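Local coordinates for protein NRD1 (Saccharomyces cerevisiae, PDB 3CLJ) that probably binds the phosphorylated C-terminal domain of RNA polymerase II as part of the Nrd1-Nab3-Sen1 transcription termination complex, at residues 37-42 and 91-96. Sequence-based numbering, arbitrary orientation.
Sequences DIESKI and AHAINT
Glu39 reaches across to His92 with its carboxylate, and OE1 accepts a hydrogen bond from ND1 at 2.6 Å. The two side chains cross at about a right angle, with the carboxylate and ring planes 68° apart. ND1 meets OE1 on its syn side, somewhat out of the carboxylate plane, and the N-H...O angle of 155° leaves the bond slightly bent. His92 swings its ring to this spot with CG anti to the backbone N. The Glu39 chain, by contrast, is bent at chi2 (80°) as it carries the carboxylate to helix 90-111. Its OE2 lies 3.5 Å from Ala93 CB and takes a 2.8 Å hydrogen bond from a water. That water is also hydrogen-bonded to Thr96 OG1, which sits over one face of the His92 ring, toward its rim. Gly88 N gives OE1 a second bond, so both carboxylate oxygens of this buried residue are engaged. An alanine here would probably leave His92 ND1 and Gly88 N without their shared acceptor. The contact ties the start of helix 39-52 to the start of helix 90-111 in the all-helical CID fold, while Tyr72 of helix 58-77 packs against both Glu39 and Ala93.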
ATOM      1  N   ASP A  37     -16.048   1.774   7.431  1.00 42.75           N
ATOM      2  CA  ASP A  37     -17.071   0.696   7.461  1.00 43.26           C
ATOM      3  C   ASP A  37     -16.969  -0.279   6.255  1.00 43.14           C
ATOM      4  O   ASP A  37     -17.114  -1.474   6.425  1.00 43.04           O
ATOM      5  CB  ASP A  37     -18.507   1.241   7.720  1.00 42.57           C
ATOM      6  CG  ASP A  37     -19.111   2.028   6.525  1.00 42.87           C
ATOM      7  OD1 ASP A  37     -18.479   2.903   5.880  1.00 42.25           O
ATOM      8  OD2 ASP A  37     -20.300   1.792   6.249  1.00 49.57           O
ATOM      9  N   ILE A  38     -16.668   0.251   5.064  1.00 43.65           N
ATOM     10  CA  ILE A  38     -16.432  -0.572   3.875  1.00 44.63           C
ATOM     11  C   ILE A  38     -14.924  -0.774   3.549  1.00 44.82           C
ATOM     12  O   ILE A  38     -14.562  -1.036   2.397  1.00 45.08           O
ATOM     13  CB  ILE A  38     -17.251  -0.065   2.632  1.00 43.76           C
ATOM     14  CG1 ILE A  38     -16.935   1.410   2.369  1.00 45.73           C
ATOM     15  CG2 ILE A  38     -18.816  -0.394   2.801  1.00 46.18           C
ATOM     16  CD1 ILE A  38     -17.042   1.804   0.934  1.00 47.22           C
ATOM     17  N   GLU A  39     -14.052  -0.699   4.565  1.00 45.57           N
ATOM     18  CA  GLU A  39     -12.621  -0.880   4.352  1.00 46.25           C
ATOM     19  C   GLU A  39     -12.321  -2.195   3.628  1.00 47.01           C
ATOM     20  O   GLU A  39     -11.313  -2.307   2.934  1.00 47.53           O
ATOM     21  CB  GLU A  39     -11.827  -0.863   5.671  1.00 46.48           C
ATOM     22  CG  GLU A  39     -12.276  -1.869   6.726  1.00 47.71           C
ATOM     23  CD  GLU A  39     -11.759  -3.308   6.516  1.00 48.33           C
ATOM     24  OE1 GLU A  39     -12.279  -4.242   7.187  1.00 47.95           O
ATOM     25  OE2 GLU A  39     -10.844  -3.484   5.699  1.00 47.97           O
ATOM     26  N   SER A  40     -13.181  -3.195   3.801  1.00 45.96           N
ATOM     27  CA  SER A  40     -12.865  -4.511   3.283  1.00 47.25           C
ATOM     28  C   SER A  40     -12.730  -4.496   1.746  1.00 46.51           C
ATOM     29  O   SER A  40     -11.856  -5.142   1.179  1.00 44.76           O
ATOM     30  CB  SER A  40     -13.855  -5.532   3.830  1.00 47.41           C
ATOM     31  OG  SER A  40     -14.049  -6.592   2.921  1.00 53.45           O
ATOM     32  N   LYS A  41     -13.584  -3.724   1.081  1.00 46.69           N
ATOM     33  CA  LYS A  41     -13.478  -3.612  -0.367  1.00 46.95           C
ATOM     34  C   LYS A  41     -12.538  -2.479  -0.874  1.00 46.89           C
ATOM     35  O   LYS A  41     -12.153  -2.486  -2.054  1.00 47.81           O
ATOM     36  CB  LYS A  41     -14.873  -3.645  -1.050  1.00 47.55           C
ATOM     37  CG  LYS A  41     -15.728  -2.397  -0.970  1.00 47.04           C
ATOM     38  CD  LYS A  41     -17.104  -2.663  -1.653  1.00 45.68           C
ATOM     39  CE  LYS A  41     -18.054  -1.447  -1.438  1.00 47.50           C
ATOM     40  NZ  LYS A  41     -19.461  -1.485  -2.021  1.00 47.18           N
ATOM     41  N   ILE A  42     -12.193  -1.522  -0.005  1.00 45.58           N
ATOM     42  CA  ILE A  42     -11.142  -0.537  -0.299  1.00 44.41           C
ATOM     43  C   ILE A  42      -9.780  -1.263  -0.311  1.00 44.71           C
ATOM     44  O   ILE A  42      -8.961  -1.070  -1.241  1.00 44.79           O
ATOM     45  CB  ILE A  42     -11.122   0.631   0.740  1.00 44.80           C
ATOM     46  CG1 ILE A  42     -12.372   1.557   0.546  1.00 44.11           C
ATOM     47  CG2 ILE A  42      -9.710   1.358   0.750  1.00 44.86           C
ATOM     48  CD1 ILE A  42     -12.896   2.242   1.835  1.00 42.71           C
ATOM     49  N   ALA A  91      -8.163  -1.918  12.266  1.00 46.20           N
ATOM     50  CA  ALA A  91      -7.337  -3.036  12.706  1.00 45.87           C
ATOM     51  C   ALA A  91      -7.377  -4.190  11.688  1.00 45.42           C
ATOM     52  O   ALA A  91      -6.343  -4.753  11.343  1.00 45.58           O
ATOM     53  CB  ALA A  91      -7.785  -3.510  14.078  1.00 45.40           C
ATOM     54  N   HIS A  92      -8.572  -4.506  11.203  1.00 44.96           N
ATOM     55  CA  HIS A  92      -8.784  -5.560  10.208  1.00 45.15           C
ATOM     56  C   HIS A  92      -8.087  -5.177   8.877  1.00 44.25           C
ATOM     57  O   HIS A  92      -7.364  -5.992   8.288  1.00 43.54           O
ATOM     58  CB  HIS A  92     -10.285  -5.787  10.020  1.00 44.39           C
ATOM     59  CG  HIS A  92     -10.615  -6.832   9.006  1.00 46.85           C
ATOM     60  ND1 HIS A  92     -11.124  -6.527   7.757  1.00 46.78           N
ATOM     61  CD2 HIS A  92     -10.506  -8.181   9.051  1.00 46.84           C
ATOM     62  CE1 HIS A  92     -11.303  -7.644   7.075  1.00 47.32           C
ATOM     63  NE2 HIS A  92     -10.947  -8.662   7.841  1.00 47.65           N
ATOM     64  N   ALA A  93      -8.309  -3.939   8.435  1.00 43.81           N
ATOM     65  CA  ALA A  93      -7.683  -3.420   7.224  1.00 45.12           C
ATOM     66  C   ALA A  93      -6.172  -3.638   7.262  1.00 45.85           C
ATOM     67  O   ALA A  93      -5.598  -4.145   6.288  1.00 46.95           O
ATOM     68  CB  ALA A  93      -8.025  -1.935   7.023  1.00 43.52           C
ATOM     69  N   ILE A  94      -5.535  -3.261   8.383  1.00 46.11           N
ATOM     70  CA  ILE A  94      -4.077  -3.389   8.556  1.00 46.84           C
ATOM     71  C   ILE A  94      -3.661  -4.858   8.633  1.00 46.70           C
ATOM     72  O   ILE A  94      -2.583  -5.211   8.180  1.00 47.07           O
ATOM     73  CB  ILE A  94      -3.576  -2.618   9.829  1.00 46.66           C
ATOM     74  CG1 ILE A  94      -3.705  -1.098   9.618  1.00 46.55           C
ATOM     75  CG2 ILE A  94      -2.103  -2.930  10.131  1.00 48.01           C
ATOM     76  CD1 ILE A  94      -3.702  -0.336  10.958  1.00 48.62           C
ATOM     77  N   ASN A  95      -4.523  -5.697   9.198  1.00 45.55           N
ATOM     78  CA  ASN A  95      -4.258  -7.127   9.265  1.00 45.71           C
ATOM     79  C   ASN A  95      -4.285  -7.753   7.910  1.00 44.27           C
ATOM     80  O   ASN A  95      -3.390  -8.509   7.599  1.00 44.62           O
ATOM     81  CB  ASN A  95      -5.223  -7.845  10.238  1.00 46.88           C
ATOM     82  CG  ASN A  95      -4.746  -7.756  11.673  1.00 51.35           C
ATOM     83  OD1 ASN A  95      -3.535  -7.549  11.913  1.00 57.11           O
ATOM     84  ND2 ASN A  95      -5.682  -7.883  12.648  1.00 55.37           N
ATOM     85  N   THR A  96      -5.264  -7.364   7.091  1.00 43.40           N
ATOM     86  CA  THR A  96      -5.397  -7.834   5.697  1.00 44.30           C
ATOM     87  C   THR A  96      -4.170  -7.468   4.847  1.00 43.90           C
ATOM     88  O   THR A  96      -3.651  -8.301   4.119  1.00 44.15           O
ATOM     89  CB  THR A  96      -6.678  -7.273   5.051  1.00 44.54           C
ATOM     90  OG1 THR A  96      -7.793  -7.682   5.840  1.00 42.01           O
ATOM     91  CG2 THR A  96      -6.905  -7.767   3.601  1.00 45.21           C
TER
HETATM   92  O   HOH W   1      -9.579  -5.947   5.047  1.00 43.99           O